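Local coordinates for sporozoite microneme protein essential for cell traversal (Plasmodium berghei, PDB 4U5A) that is a microneme protein that sporozoites need to traverse host cells, and folds largely as a four-helix bundle, at residues V51-K56 with S168-F173. Sequence-based numbering, arbitrary orientation.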
# COMPACT_ATOMS: atom_id res chain seq x y z
N VAL A 51 -17.39 0.04 13.19
CA VAL A 51 -17.15 -0.82 12.04
C VAL A 51 -17.49 -0.12 10.72
O VAL A 51 -16.70 -0.17 9.77
CB VAL A 51 -17.97 -2.12 12.14
CG1 VAL A 51 -17.68 -3.02 10.95
CG2 VAL A 51 -17.65 -2.84 13.44
N LYS A 52 -18.64 0.54 10.67
CA LYS A 52 -19.06 1.24 9.46
C LYS A 52 -18.08 2.36 9.15
O LYS A 52 -17.78 2.65 7.98
CB LYS A 52 -20.47 1.78 9.61
N LEU A 53 -17.58 2.99 10.21
CA LEU A 53 -16.62 4.08 10.09
C LEU A 53 -15.33 3.59 9.44
O LEU A 53 -14.80 4.22 8.52
CB LEU A 53 -16.33 4.68 11.46
CG LEU A 53 -15.37 5.86 11.53
CD1 LEU A 53 -15.97 7.10 10.87
CD2 LEU A 53 -14.98 6.14 12.96
N LEU A 54 -14.83 2.47 9.93
CA LEU A 54 -13.59 1.89 9.41
C LEU A 54 -13.76 1.41 7.98
O LEU A 54 -12.86 1.56 7.15
CB LEU A 54 -13.12 0.74 10.29
CG LEU A 54 -12.72 1.07 11.73
CD1 LEU A 54 -12.44 -0.20 12.51
CD2 LEU A 54 -11.50 1.98 11.74
N SER A 55 -14.93 0.84 7.68
CA SER A 55 -15.23 0.38 6.33
C SER A 55 -15.29 1.56 5.37
O SER A 55 -14.94 1.43 4.20
CB SER A 55 -16.54 -0.40 6.30
OG SER A 55 -16.37 -1.69 6.87
N LYS A 56 -15.75 2.70 5.87
CA LYS A 56 -15.69 3.93 5.10
C LYS A 56 -14.23 4.31 4.86
O LYS A 56 -13.84 4.62 3.73
CB LYS A 56 -16.43 5.06 5.81
N SER A 168 -15.38 9.23 20.14
CA SER A 168 -14.72 10.49 19.82
C SER A 168 -13.23 10.31 20.08
O SER A 168 -12.37 10.93 19.43
CB SER A 168 -15.29 11.64 20.65
OG SER A 168 -15.22 11.34 22.04
N GLU A 169 -12.94 9.44 21.04
CA GLU A 169 -11.58 9.11 21.43
C GLU A 169 -10.90 8.25 20.36
O GLU A 169 -9.72 8.44 20.07
CB GLU A 169 -11.57 8.38 22.77
CG GLU A 169 -11.67 9.29 23.99
CD GLU A 169 -11.02 10.65 23.78
OE1 GLU A 169 -9.80 10.70 23.50
OE2 GLU A 169 -11.73 11.66 23.91
N LEU A 170 -11.66 7.32 19.80
CA LEU A 170 -11.14 6.44 18.75
C LEU A 170 -10.84 7.25 17.49
O LEU A 170 -9.81 7.05 16.84
CB LEU A 170 -12.12 5.30 18.47
CG LEU A 170 -11.76 4.20 17.45
CD1 LEU A 170 -12.41 2.89 17.85
CD2 LEU A 170 -12.19 4.58 16.05
N ILE A 171 -11.75 8.17 17.15
CA ILE A 171 -11.50 9.10 16.06
C ILE A 171 -10.23 9.90 16.36
O ILE A 171 -9.35 10.03 15.50
CB ILE A 171 -12.68 10.09 15.83
CG1 ILE A 171 -13.76 9.47 14.94
CG2 ILE A 171 -12.22 11.32 15.09
CD1 ILE A 171 -14.57 8.38 15.57
N ASN A 172 -10.13 10.38 17.60
CA ASN A 172 -8.97 11.17 17.99
C ASN A 172 -7.66 10.39 17.90
O ASN A 172 -6.60 10.98 17.70
CB ASN A 172 -9.16 11.71 19.42
CG ASN A 172 -7.89 12.29 20.00
OD1 ASN A 172 -7.27 13.18 19.41
ND2 ASN A 172 -7.48 11.78 21.16
N PHE A 173 -7.74 9.07 18.01
CA PHE A 173 -6.53 8.26 17.96
C PHE A 173 -6.14 7.83 16.55
O PHE A 173 -4.96 7.87 16.19
CB PHE A 173 -6.67 7.02 18.84
CG PHE A 173 -5.48 6.11 18.80
CD1 PHE A 173 -4.26 6.53 19.32
CD2 PHE A 173 -5.57 4.85 18.25
CE1 PHE A 173 -3.15 5.70 19.28
CE2 PHE A 173 -4.47 4.01 18.21
CZ PHE A 173 -3.26 4.44 18.73
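Leu53 meets Ile171 and Leu170 through a single methyl group. Its CD2 lies 3.5 Å from Ile171 CD1 and 4.1 Å from CG1 of the same isoleucine. The two side chains approach at a slant. Leu53 CD2 also sits 4.4 Å from Leu170 CD2, a looser contact. The CB of Leu53 already points to the other helix. With chi1 at -179°, its CG extends away from the backbone N and carries CD2 to the isoleucine. The CB of Ile171 does not point across. Its CG1 branch, anti to the carbonyl carbon (chi1 -84°), brings CD1 over to Leu53. The contact joins the short helix 49-57 to the start of the long helix 167-197. It is apolar and lies at the surface, at one end of the elongated four-helix bundle. The CA atoms of Leu53 and Ile171 stay 9.3 Å apart, so between the two segments only side chains meet. No hydrogen bond crosses, and the segments bury 110 Å² in total, a small area. Further out, Leu54 rests on Glu40, and Ile171 O accepts a hydrogen bond from Thr175 OG1. On the long helix, Phe173 turns to other partners: it forms a cation-pi contact with Lys126 and an edge-to-face stack with His122.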